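Local coordinates for protein guanidinopropionase (Pseudomonas aeruginosa, PDB 3NIQ) that hydrolyses 3-guanidinopropanoate to beta-alanine and urea, using two manganese ions in each subunit of a homohexamer, at residues Arg140-Met144 and Leu177-Thr183; Leu26-Pro32 and Arg84-Gly89; Leu102-Glu106 and Leu130-Ala135; Met68-His72 and Ala300-Glu305; Leu272-Val278 and Leu309-Ser313. The contacts are given in a common frame with arbitrary orientation. Numbering follows the deposited sequence.

Contact 1 (Arg140-Met144 and Leu177-Thr183); sequences RPLGM and LLDPLRT
Parallel pairing can resume after an interruption: between Arg140-Met144 and Leu177-Thr183 a corner absorbs three extra residues. Leu142 pairs with Leu178 (CA-CA 4.8 Å) and Met144 with Thr183 (CA-CA 4.7 Å). Leu142 N donates to Leu177 O (2.8 Å), and Asp179 N to Leu142 O (2.8 Å). Overlapping type I turns, Asp179-Arg182 and Pro180-Thr183, then turn the chain before Met144 N reaches Arg182 O (2.9 Å). Asp179 (chi1 t) fastens the corner: its OD1 accepts from Leu181 N at 3.1 Å, an Asx turn, while its backbone O takes the Thr183 OG1 proton at 2.8 Å. Arg182, with chi1 m, chi2 t and chi3 m, folds its guanidinium over Gly143 CA, where a beta carbon would collide with NH1; the group's hydrogen bonds go to the carbonyls of Val230 and Pro234. Leu142 (m, t), Met144 (t, t, p), Leu178 (t, p) and Thr183 (m) share one face. Leu178 CD1 lies 3.8 Å from Met144 CB, and Met144 CE 3.8 Å from Thr183 CG2. Helices 129-136 and 168-174 cover this face, as expected of adjacent parallel strands in the alpha/beta fold of the arginase family, here about 9 Å from manganese at the Met144 side chain.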
# COMPACT_ATOMS: atom_id res chain seq x y z
N ARG A 140 39.12 19.92 15.98
CA ARG A 140 39.03 19.29 17.27
C ARG A 140 38.07 18.11 17.23
O ARG A 140 37.13 18.16 16.51
CB ARG A 140 38.59 20.28 18.35
CG ARG A 140 37.26 20.95 18.13
CD ARG A 140 36.80 21.86 19.26
NE ARG A 140 35.50 22.42 18.97
CZ ARG A 140 34.85 23.28 19.71
NH1 ARG A 140 35.36 23.70 20.85
NH2 ARG A 140 33.70 23.73 19.33
N PRO A 141 38.26 17.06 18.00
CA PRO A 141 37.33 15.94 17.95
C PRO A 141 35.95 16.27 18.55
O PRO A 141 35.82 17.17 19.39
CB PRO A 141 38.03 14.85 18.78
CG PRO A 141 39.04 15.61 19.66
CD PRO A 141 39.49 16.74 18.77
N LEU A 142 34.94 15.52 18.10
CA LEU A 142 33.56 15.72 18.54
C LEU A 142 33.23 14.68 19.58
O LEU A 142 33.81 13.58 19.57
CB LEU A 142 32.58 15.52 17.34
CG LEU A 142 32.66 16.48 16.16
CD1 LEU A 142 31.86 15.95 14.96
CD2 LEU A 142 32.18 17.86 16.54
N GLY A 143 32.34 15.02 20.50
CA GLY A 143 31.61 14.02 21.28
C GLY A 143 30.32 13.67 20.53
O GLY A 143 29.94 14.37 19.57
N MET A 144 29.62 12.61 20.93
CA MET A 144 28.35 12.29 20.25
C MET A 144 27.35 11.54 21.13
O MET A 144 27.74 10.71 21.93
CB MET A 144 28.62 11.50 18.96
CG MET A 144 27.37 11.01 18.22
SD MET A 144 27.77 10.14 16.69
CE MET A 144 28.49 8.62 17.30
N LEU A 177 38.37 12.04 14.61
CA LEU A 177 37.31 13.04 14.48
C LEU A 177 36.28 12.94 15.58
O LEU A 177 35.60 13.92 15.91
CB LEU A 177 36.58 12.87 13.14
CG LEU A 177 37.48 12.78 11.90
CD1 LEU A 177 36.70 12.17 10.73
CD2 LEU A 177 38.04 14.18 11.52
N LEU A 178 36.14 11.74 16.12
CA LEU A 178 35.19 11.44 17.15
C LEU A 178 35.95 10.94 18.37
O LEU A 178 36.73 9.99 18.27
CB LEU A 178 34.21 10.37 16.67
CG LEU A 178 33.21 9.78 17.68
CD1 LEU A 178 32.29 10.85 18.23
CD2 LEU A 178 32.41 8.60 17.08
N ASP A 179 35.70 11.57 19.51
CA ASP A 179 36.30 11.17 20.77
C ASP A 179 35.48 10.02 21.39
O ASP A 179 34.38 10.23 21.88
CB ASP A 179 36.39 12.40 21.70
CG ASP A 179 36.93 12.07 23.10
OD1 ASP A 179 37.27 10.90 23.36
OD2 ASP A 179 36.96 12.97 23.95
N PRO A 180 36.03 8.80 21.40
CA PRO A 180 35.23 7.66 21.87
C PRO A 180 34.81 7.73 23.35
O PRO A 180 33.76 7.19 23.70
CB PRO A 180 36.14 6.45 21.58
CG PRO A 180 37.50 7.00 21.54
CD PRO A 180 37.39 8.40 21.00
N LEU A 181 35.57 8.41 24.21
CA LEU A 181 35.15 8.55 25.63
C LEU A 181 34.00 9.50 25.81
O LEU A 181 33.34 9.50 26.84
CB LEU A 181 36.30 9.02 26.54
CG LEU A 181 36.94 7.94 27.41
CD1 LEU A 181 37.75 6.99 26.54
CD2 LEU A 181 37.82 8.58 28.47
N ARG A 182 33.76 10.37 24.82
CA ARG A 182 32.59 11.21 24.87
C ARG A 182 31.54 10.74 23.86
O ARG A 182 30.78 11.53 23.32
CB ARG A 182 32.97 12.69 24.67
CG ARG A 182 33.87 13.20 25.80
CD ARG A 182 33.89 14.73 25.90
NE ARG A 182 34.18 15.36 24.63
CZ ARG A 182 33.26 15.97 23.87
NH1 ARG A 182 31.96 16.03 24.24
NH2 ARG A 182 33.64 16.49 22.74
N THR A 183 31.50 9.43 23.62
CA THR A 183 30.50 8.85 22.72
C THR A 183 29.60 7.90 23.50
O THR A 183 30.06 7.02 24.23
CB THR A 183 31.18 8.13 21.55
OG1 THR A 183 32.01 9.07 20.85
CG2 THR A 183 30.15 7.53 20.58

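Contact 2 (Leu26-Pro32 and Arg84-Gly89); sequences LPAFTDP and RVGDLG
Leu26-Pro32, extended but irregular, runs alongside Arg84-Gly89, whose residues from Val85 form an outermost strand of the parallel sheet. A single bridge joins Ala28 to Asp87 (CA-CA 4.7 Å): Asp87 N donates to Pro27 O at 3.1 Å, and Phe29 N to Asp87 O at 2.7 Å. Beyond it, Leu88 CA lies 3.4 Å from Phe29 O. Phe29 (chi1 m, chi2 -95°) lays its ring beside Gly86, CD2 3.7 Å from Gly86 CA; a beta carbon there would clash with the ring. Leu26 (m, t) sets CD1 3.8 Å from Val85 CG1. Leu88, at an off-rotamer chi1 of -106°, extends CD2 to within 3.9 Å of Pro32 N and 4.2 Å of Phe29 CB. Asp87 (chi1 t) makes an Asx turn, OD1 accepting from Gly89 N at 2.8 Å, while OD2 forms a salt bridge with Arg62. Ile20 of a neighbouring subunit packs on Ala28 and Asp87. The Asp87 N and O, on the strand's outer edge, are thus satisfied by an irregular segment amid apolar side chains.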
# COMPACT_ATOMS: atom_id res chain seq x y z
N LEU A 26 10.80 26.85 4.83
CA LEU A 26 11.65 28.02 4.98
C LEU A 26 12.12 28.45 3.60
O LEU A 26 11.93 27.70 2.62
CB LEU A 26 12.85 27.68 5.90
CG LEU A 26 12.56 27.52 7.40
CD1 LEU A 26 13.62 26.66 8.08
CD2 LEU A 26 12.47 28.86 8.12
N PRO A 27 12.71 29.66 3.50
CA PRO A 27 13.35 30.03 2.24
C PRO A 27 14.55 29.14 1.93
O PRO A 27 15.18 28.59 2.87
CB PRO A 27 13.79 31.50 2.47
CG PRO A 27 12.94 31.98 3.60
CD PRO A 27 12.83 30.75 4.48
N ALA A 28 14.83 28.96 0.64
CA ALA A 28 16.01 28.23 0.20
C ALA A 28 17.22 29.16 0.11
O ALA A 28 17.09 30.32 -0.31
CB ALA A 28 15.76 27.56 -1.12
N PHE A 29 18.39 28.64 0.52
CA PHE A 29 19.63 29.41 0.55
C PHE A 29 20.73 28.62 -0.13
O PHE A 29 20.74 27.38 -0.13
CB PHE A 29 20.07 29.77 1.99
CG PHE A 29 19.16 30.75 2.67
CD1 PHE A 29 19.46 32.11 2.66
CD2 PHE A 29 18.00 30.31 3.33
CE1 PHE A 29 18.63 33.03 3.28
CE2 PHE A 29 17.15 31.22 3.97
CZ PHE A 29 17.46 32.58 3.94
N THR A 30 21.68 29.36 -0.70
CA THR A 30 22.83 28.75 -1.36
C THR A 30 24.14 29.13 -0.65
O THR A 30 25.17 28.50 -0.83
CB THR A 30 22.88 29.19 -2.85
OG1 THR A 30 23.93 28.48 -3.50
CG2 THR A 30 23.15 30.70 -2.99
N ASP A 31 24.08 30.17 0.16
CA ASP A 31 25.25 30.65 0.86
C ASP A 31 25.13 30.33 2.34
O ASP A 31 24.29 30.91 3.02
CB ASP A 31 25.40 32.17 0.67
CG ASP A 31 26.60 32.73 1.41
OD1 ASP A 31 27.37 31.93 2.00
OD2 ASP A 31 26.78 33.97 1.39
N PRO A 32 26.00 29.43 2.84
CA PRO A 32 25.98 29.04 4.25
C PRO A 32 26.10 30.24 5.19
O PRO A 32 25.48 30.23 6.27
CB PRO A 32 27.22 28.14 4.41
CG PRO A 32 27.71 27.84 3.05
CD PRO A 32 27.17 28.88 2.12
N ARG A 84 18.99 32.53 12.66
CA ARG A 84 18.68 32.41 11.24
C ARG A 84 18.79 30.96 10.76
O ARG A 84 19.87 30.35 10.80
CB ARG A 84 19.60 33.30 10.42
CG ARG A 84 19.52 34.80 10.81
CD ARG A 84 20.57 35.61 10.05
NE ARG A 84 20.48 35.34 8.62
CZ ARG A 84 19.70 36.00 7.76
NH1 ARG A 84 18.95 37.01 8.18
NH2 ARG A 84 19.70 35.66 6.47
N VAL A 85 17.65 30.43 10.31
CA VAL A 85 17.52 29.04 9.83
C VAL A 85 17.08 29.06 8.38
O VAL A 85 16.25 29.88 7.96
CB VAL A 85 16.49 28.24 10.68
CG1 VAL A 85 16.59 26.73 10.38
CG2 VAL A 85 16.72 28.48 12.16
N GLY A 86 17.63 28.14 7.59
CA GLY A 86 17.27 28.07 6.18
C GLY A 86 17.49 26.71 5.57
O GLY A 86 18.19 25.87 6.15
N ASP A 87 16.86 26.48 4.42
CA ASP A 87 17.06 25.24 3.65
C ASP A 87 18.25 25.48 2.74
O ASP A 87 18.17 26.23 1.78
CB ASP A 87 15.79 24.85 2.86
CG ASP A 87 15.90 23.48 2.18
OD1 ASP A 87 17.02 23.08 1.81
OD2 ASP A 87 14.87 22.79 2.01
N LEU A 88 19.36 24.85 3.08
CA LEU A 88 20.60 25.00 2.35
C LEU A 88 20.68 24.06 1.15
O LEU A 88 21.73 23.92 0.54
CB LEU A 88 21.79 24.76 3.29
CG LEU A 88 22.61 25.96 3.74
CD1 LEU A 88 23.81 25.46 4.53
CD2 LEU A 88 23.07 26.86 2.54
N GLY A 89 19.58 23.41 0.79
CA GLY A 89 19.60 22.52 -0.37
C GLY A 89 20.22 21.18 0.00
O GLY A 89 20.26 20.81 1.19

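Contact 3 (Leu102-Glu106 and Leu130-Ala135); sequences LRRIE and LPIFRA
Pro131 and Glu106, with Arg134 and Leu102 not far behind, bury the most surface where helix segments Leu102-Glu106 and Leu130-Ala135 cross at -47°, their axes 8.4 Å apart at closest approach. The backbones come nearest at Glu106 and Pro131 (CA-CA 4.5 Å). Pro131 directs its ring at the other helix: CG 3.6 Å from Ile105 CG2, CD 3.7 Å from Leu102 CD2, and CB 3.7 Å from Glu106 N. Leu102 takes the m, t rotamer. In this arginase-family alpha/beta fold the helices precede and follow strand 118-123, and Trp44 packs on Leu102 and Ile105. Glu106, extended (t, t), passes along Arg134 (m, t, t), OE1 3.4 Å from Arg134 CD. Glu106 OE1 and Arg134 NH1 stay 4.4 Å apart, without a direct salt bridge. One water bridges them, donating to Glu106 OE1 at 2.6 Å and weakly to Leu102 O at 2.8 Å, and accepting from Arg134 NH1 at 2.9 Å. Each charge has a salt-bridge partner elsewhere, Arg110 for Glu106 and Glu175 for Arg134.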
# COMPACT_ATOMS: atom_id res chain seq x y z
N LEU A 102 31.83 10.70 -1.07
CA LEU A 102 32.54 11.01 0.17
C LEU A 102 33.34 12.29 0.04
O LEU A 102 33.27 13.17 0.92
CB LEU A 102 33.49 9.88 0.55
CG LEU A 102 33.00 8.65 1.29
CD1 LEU A 102 34.19 7.71 1.53
CD2 LEU A 102 32.31 9.03 2.64
N ARG A 103 34.11 12.40 -1.05
CA ARG A 103 34.88 13.62 -1.30
C ARG A 103 33.97 14.84 -1.43
O ARG A 103 34.22 15.88 -0.81
CB ARG A 103 35.73 13.49 -2.56
CG ARG A 103 36.62 14.72 -2.84
CD ARG A 103 37.34 14.61 -4.23
NE ARG A 103 36.36 14.50 -5.32
CZ ARG A 103 35.75 15.54 -5.89
NH1 ARG A 103 36.01 16.78 -5.49
NH2 ARG A 103 34.85 15.33 -6.86
N ARG A 104 32.93 14.71 -2.26
CA ARG A 104 32.08 15.85 -2.59
C ARG A 104 31.29 16.30 -1.36
O ARG A 104 31.17 17.50 -1.09
CB ARG A 104 31.16 15.50 -3.76
CG ARG A 104 31.92 15.49 -5.10
CD ARG A 104 31.25 14.65 -6.17
NE ARG A 104 30.03 15.27 -6.67
CZ ARG A 104 29.52 15.06 -7.88
NH1 ARG A 104 30.11 14.23 -8.72
NH2 ARG A 104 28.40 15.68 -8.23
N ILE A 105 30.80 15.32 -0.59
CA ILE A 105 30.03 15.65 0.59
C ILE A 105 30.87 16.39 1.62
O ILE A 105 30.42 17.40 2.17
CB ILE A 105 29.36 14.42 1.23
CG1 ILE A 105 28.34 13.84 0.24
CG2 ILE A 105 28.73 14.82 2.55
CD1 ILE A 105 27.81 12.45 0.61
N GLU A 106 32.08 15.89 1.88
CA GLU A 106 32.96 16.56 2.84
C GLU A 106 33.27 18.00 2.39
O GLU A 106 33.31 18.91 3.23
CB GLU A 106 34.28 15.78 3.03
CG GLU A 106 35.27 16.54 3.95
CD GLU A 106 36.60 15.82 4.19
OE1 GLU A 106 36.76 14.66 3.74
OE2 GLU A 106 37.47 16.43 4.84
N LEU A 130 29.96 10.29 8.28
CA LEU A 130 31.42 10.33 8.16
C LEU A 130 31.99 11.59 7.48
O LEU A 130 32.78 12.29 8.10
CB LEU A 130 31.97 9.07 7.46
CG LEU A 130 33.49 9.03 7.27
CD1 LEU A 130 34.21 9.21 8.58
CD2 LEU A 130 33.91 7.72 6.59
N PRO A 131 31.60 11.88 6.21
CA PRO A 131 32.14 13.11 5.61
C PRO A 131 31.77 14.38 6.37
O PRO A 131 32.57 15.31 6.44
CB PRO A 131 31.55 13.09 4.18
CG PRO A 131 30.36 12.13 4.27
CD PRO A 131 30.81 11.10 5.25
N ILE A 132 30.59 14.42 6.97
CA ILE A 132 30.23 15.50 7.89
C ILE A 132 31.26 15.64 9.04
O ILE A 132 31.77 16.75 9.30
CB ILE A 132 28.79 15.28 8.46
CG1 ILE A 132 27.77 15.29 7.33
CG2 ILE A 132 28.43 16.35 9.53
CD1 ILE A 132 26.24 15.13 7.78
N PHE A 133 31.58 14.53 9.71
CA PHE A 133 32.55 14.56 10.80
C PHE A 133 33.95 14.94 10.29
O PHE A 133 34.71 15.60 11.00
CB PHE A 133 32.61 13.20 11.52
CG PHE A 133 31.52 12.99 12.54
CD1 PHE A 133 30.37 13.76 12.53
CD2 PHE A 133 31.64 11.99 13.51
CE1 PHE A 133 29.37 13.57 13.47
CE2 PHE A 133 30.63 11.78 14.46
CZ PHE A 133 29.49 12.57 14.44
N ARG A 134 34.28 14.53 9.07
CA ARG A 134 35.54 14.93 8.45
C ARG A 134 35.65 16.45 8.35
O ARG A 134 36.73 17.00 8.56
CB ARG A 134 35.73 14.27 7.08
CG ARG A 134 36.24 12.83 7.21
CD ARG A 134 36.25 12.11 5.88
NE ARG A 134 36.75 10.74 6.00
CZ ARG A 134 36.93 9.91 4.97
NH1 ARG A 134 36.60 10.29 3.74
NH2 ARG A 134 37.40 8.70 5.18
N ALA A 135 34.53 17.12 8.08
CA ALA A 135 34.53 18.58 8.09
C ALA A 135 34.49 19.18 9.49
O ALA A 135 35.28 20.08 9.80
CB ALA A 135 33.36 19.15 7.26
O HOH W 1 35.59 12.73 2.49

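Contact 4 (Met68-His72 and Ala300-Glu305); sequences MRKVH and ATMMFE
Met68-His72, without regular structure, wraps round one aromatic side chain of the long C-terminal helix 294-317 of the arginase-family alpha/beta fold. The nearest CA pairs are Met68 with Thr301 (6.9 Å) and His72 with Glu305 (7.7 Å). Ala300 comes first, its O 4.0 Å from Met68 SD. Thr301 (m) follows, with OG1 3.3 Å from Met68 CE and hydrogen-bonded to Leu297 O. Phe304 (t, chi2 76°) has the most surface covered. Its CE1 is 3.4 Å from Arg69 O, its CZ 4.1 Å from His72 N, and Met68 (m, m) makes an oblique Met-aromatic contact, SD lying 5.1 Å from the ring centroid. On the loop's outer side, Arg69 bonds to the Ser191 carbonyl and the Glu256 carboxylate of a neighbouring subunit, whose Tyr193 packs on Lys70 and Val71. Glu305 (m, m) closes the series, its carboxylate also held by Arg270 and Gln266. His72 (t, chi2 -69°) donates from NE2 to Glu305 OE1 at 2.7 Å, the oxygen lying near the plane of the imidazole.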
# COMPACT_ATOMS: atom_id res chain seq x y z
N MET A 68 5.22 20.76 10.48
CA MET A 68 5.84 21.35 11.67
C MET A 68 5.41 22.80 11.84
O MET A 68 5.24 23.53 10.85
CB MET A 68 7.35 21.27 11.58
CG MET A 68 7.93 19.83 11.54
SD MET A 68 7.55 18.94 13.05
CE MET A 68 6.12 17.95 12.60
N ARG A 69 5.25 23.22 13.09
CA ARG A 69 4.84 24.58 13.39
C ARG A 69 6.03 25.41 13.91
O ARG A 69 7.18 24.95 13.86
CB ARG A 69 3.61 24.57 14.33
CG ARG A 69 2.47 23.73 13.74
CD ARG A 69 1.13 23.85 14.47
NE ARG A 69 0.14 22.87 13.96
CZ ARG A 69 0.13 21.58 14.31
NH1 ARG A 69 1.04 21.12 15.17
NH2 ARG A 69 -0.80 20.75 13.83
N LYS A 70 5.77 26.62 14.39
CA LYS A 70 6.86 27.55 14.69
C LYS A 70 7.46 27.42 16.08
O LYS A 70 8.59 27.86 16.32
CB LYS A 70 6.41 28.99 14.45
CG LYS A 70 6.15 29.32 12.98
CD LYS A 70 6.00 30.83 12.71
CE LYS A 70 4.77 31.43 13.37
NZ LYS A 70 4.36 32.69 12.65
N VAL A 71 6.72 26.84 17.02
CA VAL A 71 7.15 26.88 18.41
C VAL A 71 7.02 25.52 19.09
O VAL A 71 6.00 24.84 18.96
CB VAL A 71 6.37 27.96 19.22
CG1 VAL A 71 6.77 27.95 20.69
CG2 VAL A 71 6.60 29.35 18.61
N HIS A 72 8.06 25.14 19.83
CA HIS A 72 8.06 23.90 20.57
C HIS A 72 7.12 24.00 21.78
O HIS A 72 7.19 24.97 22.53
CB HIS A 72 9.48 23.55 21.02
CG HIS A 72 9.64 22.12 21.39
ND1 HIS A 72 9.06 21.58 22.51
CD2 HIS A 72 10.28 21.10 20.76
CE1 HIS A 72 9.35 20.29 22.57
NE2 HIS A 72 10.08 19.97 21.52
N ALA A 300 10.99 14.34 10.04
CA ALA A 300 10.74 15.77 10.10
C ALA A 300 10.54 16.25 11.53
O ALA A 300 11.03 17.32 11.91
CB ALA A 300 9.51 16.16 9.22
N THR A 301 9.85 15.46 12.34
CA THR A 301 9.60 15.89 13.72
C THR A 301 10.88 15.85 14.58
O THR A 301 11.18 16.81 15.27
CB THR A 301 8.50 15.05 14.39
OG1 THR A 301 7.35 14.99 13.54
CG2 THR A 301 8.08 15.71 15.72
N MET A 302 11.64 14.76 14.51
CA MET A 302 12.92 14.72 15.22
C MET A 302 13.86 15.84 14.73
O MET A 302 14.57 16.47 15.52
CB MET A 302 13.56 13.34 15.08
CG MET A 302 12.69 12.20 15.63
SD MET A 302 12.20 12.46 17.36
CE MET A 302 13.78 12.81 18.13
N MET A 303 13.80 16.14 13.44
CA MET A 303 14.57 17.24 12.89
C MET A 303 14.19 18.54 13.61
O MET A 303 15.07 19.29 14.07
CB MET A 303 14.28 17.39 11.39
CG MET A 303 15.16 18.43 10.68
SD MET A 303 14.86 18.52 8.92
CE MET A 303 16.36 19.35 8.38
N PHE A 304 12.89 18.79 13.73
CA PHE A 304 12.42 19.96 14.49
C PHE A 304 12.86 19.92 15.96
O PHE A 304 13.29 20.95 16.50
CB PHE A 304 10.91 20.11 14.39
CG PHE A 304 10.40 21.36 15.07
CD1 PHE A 304 10.55 22.60 14.46
CD2 PHE A 304 9.79 21.30 16.31
CE1 PHE A 304 10.12 23.76 15.08
CE2 PHE A 304 9.33 22.48 16.94
CZ PHE A 304 9.49 23.69 16.32
N GLU A 305 12.74 18.77 16.62
CA GLU A 305 13.15 18.67 18.03
C GLU A 305 14.63 19.10 18.15
O GLU A 305 14.99 19.85 19.05
CB GLU A 305 13.01 17.24 18.57
CG GLU A 305 11.61 16.64 18.52
CD GLU A 305 10.73 17.13 19.65
OE1 GLU A 305 11.27 17.67 20.64
OE2 GLU A 305 9.50 16.97 19.53

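Contact 5 (Leu272-Val278 and Leu309-Ser313); sequences LRGLDLV and LLAES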
# COMPACT_ATOMS: atom_id res chain seq x y z
N LEU A 272 18.41 16.70 26.08
CA LEU A 272 19.73 17.12 25.64
C LEU A 272 19.90 18.64 25.64
O LEU A 272 20.95 19.16 25.27
CB LEU A 272 20.04 16.55 24.25
CG LEU A 272 20.07 15.03 24.17
CD1 LEU A 272 20.42 14.54 22.77
CD2 LEU A 272 21.03 14.44 25.17
N ARG A 273 18.84 19.34 26.05
CA ARG A 273 18.86 20.79 26.05
C ARG A 273 19.99 21.32 26.95
O ARG A 273 20.27 20.74 28.02
CB ARG A 273 17.52 21.32 26.55
CG ARG A 273 17.36 22.81 26.35
CD ARG A 273 16.16 23.32 27.12
NE ARG A 273 15.92 24.73 26.80
CZ ARG A 273 14.81 25.37 27.14
NH1 ARG A 273 13.86 24.73 27.81
NH2 ARG A 273 14.65 26.65 26.81
N GLY A 274 20.65 22.38 26.51
CA GLY A 274 21.76 22.96 27.28
C GLY A 274 23.17 22.49 26.91
O GLY A 274 24.15 23.18 27.18
N LEU A 275 23.27 21.33 26.28
CA LEU A 275 24.56 20.83 25.86
C LEU A 275 25.16 21.73 24.78
O LEU A 275 24.45 22.49 24.12
CB LEU A 275 24.43 19.39 25.33
CG LEU A 275 24.03 18.36 26.40
CD1 LEU A 275 23.80 17.00 25.79
CD2 LEU A 275 25.05 18.25 27.50
N ASP A 276 26.47 21.63 24.60
CA ASP A 276 27.11 22.34 23.51
C ASP A 276 26.99 21.54 22.20
O ASP A 276 27.89 20.76 21.83
CB ASP A 276 28.57 22.69 23.84
CG ASP A 276 29.25 23.43 22.70
OD1 ASP A 276 28.55 24.17 21.99
OD2 ASP A 276 30.48 23.27 22.51
N LEU A 277 25.88 21.73 21.51
CA LEU A 277 25.53 20.95 20.32
C LEU A 277 26.03 21.65 19.09
O LEU A 277 25.65 22.80 18.83
CB LEU A 277 24.00 20.74 20.23
CG LEU A 277 23.32 19.85 21.28
CD1 LEU A 277 21.84 19.63 20.96
CD2 LEU A 277 24.01 18.50 21.41
N VAL A 278 26.89 20.98 18.33
CA VAL A 278 27.56 21.61 17.19
C VAL A 278 27.05 21.10 15.84
O VAL A 278 27.46 21.56 14.79
CB VAL A 278 29.09 21.43 17.26
CG1 VAL A 278 29.60 21.86 18.64
CG2 VAL A 278 29.49 20.00 16.96
N LEU A 309 17.12 22.74 19.73
CA LEU A 309 18.32 22.69 20.57
C LEU A 309 19.53 23.31 19.90
O LEU A 309 20.31 24.00 20.55
CB LEU A 309 18.62 21.26 21.00
CG LEU A 309 17.49 20.50 21.69
CD1 LEU A 309 18.00 19.15 22.18
CD2 LEU A 309 16.92 21.33 22.86
N LEU A 310 19.67 23.09 18.60
CA LEU A 310 20.77 23.73 17.87
C LEU A 310 20.59 25.25 17.81
O LEU A 310 21.56 25.99 17.88
CB LEU A 310 20.89 23.19 16.45
CG LEU A 310 21.29 21.72 16.31
CD1 LEU A 310 21.05 21.27 14.86
CD2 LEU A 310 22.78 21.56 16.67
N ALA A 311 19.35 25.70 17.63
CA ALA A 311 19.08 27.14 17.68
C ALA A 311 19.63 27.75 18.97
O ALA A 311 20.29 28.78 18.93
CB ALA A 311 17.58 27.41 17.56
N GLU A 312 19.37 27.11 20.11
CA GLU A 312 19.87 27.61 21.40
C GLU A 312 21.40 27.64 21.44
O GLU A 312 21.98 28.60 21.93
CB GLU A 312 19.32 26.81 22.58
CG GLU A 312 17.84 27.07 22.87
CD GLU A 312 17.45 26.71 24.29
OE1 GLU A 312 16.65 27.46 24.88
OE2 GLU A 312 17.90 25.66 24.82
N SER A 313 22.05 26.59 20.95
CA SER A 313 23.51 26.58 20.92
C SER A 313 24.04 27.68 20.01
O SER A 313 24.95 28.41 20.40
CB SER A 313 24.07 25.22 20.47
OG SER A 313 23.88 24.24 21.48
O HOH W 2 20.00 23.85 24.40
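Where a chain leaves a turn to enter a central strand, not all its polar groups can be served by the sheet, and here a helix serves several. Leu272-Leu275 forms a type II turn, with Gly274 at positive phi, and Asp276 centres an inverse gamma turn before the chain continues as a strand through Leu277 and Val278. Glu312 serves the turn. Its carboxylate meets Arg273 side-on in a two-pronged salt bridge, Arg273 NE donating to Glu312 OE2 at 3.0 Å and Arg273 NH2 to Glu312 OE1 at 2.9 Å. Glu312 OE2 also accepts from a water at 2.8 Å, and this water in turn accepts from Gly274 N at 2.7 Å, so the turn's amide is satisfied at one remove. Farther on, Ser313 OG accepts from Leu277 N at 3.2 Å, and Arg316 reaches that hydroxyl weakly as well as bonding to Leu275 O. Arg273 O accepts from Arg227. Asp276 and Val278 form backbone hydrogen bonds to Thr235 of strand 235-240. Between these polar sites lies a leucine layer. Leu277 CD1 touches Leu309 CB at 3.6 Å, Leu277 CB lies 3.9 Å from Leu310 CD2, and Leu309 CD1 lies 3.9 Å from Leu272 CB. The polar chemistry is therefore divided, charge and water serving the more exposed turn and a serine hydroxyl the buried start of the strand, while leucine packing runs under both.

Overall arrangement
Position in the fold sets the chemistry. Contacts 1, 2 and 5 reach the parallel sheet: contact 1 pairs strands by backbone, contact 2 gives an outermost strand one bridge to a loop, and contact 5 sets a helix against a strand's start. Contact 2 is partly buried, the others largely. Phe133 of contact 3 and Val278 of contact 5 both pack on Leu142 of contact 1. Contacts 4 and 5 share helix 294-317. The loops of contacts 2 and 4 meet neighbouring subunits; contacts 1 and 5 touch no other chain. Contacts 1 and 3 approach the manganese site. Contact 5 has a salt bridge, contact 3 a water bridge, contact 4 a His-carboxylate hydrogen bond and Met-aromatic contact.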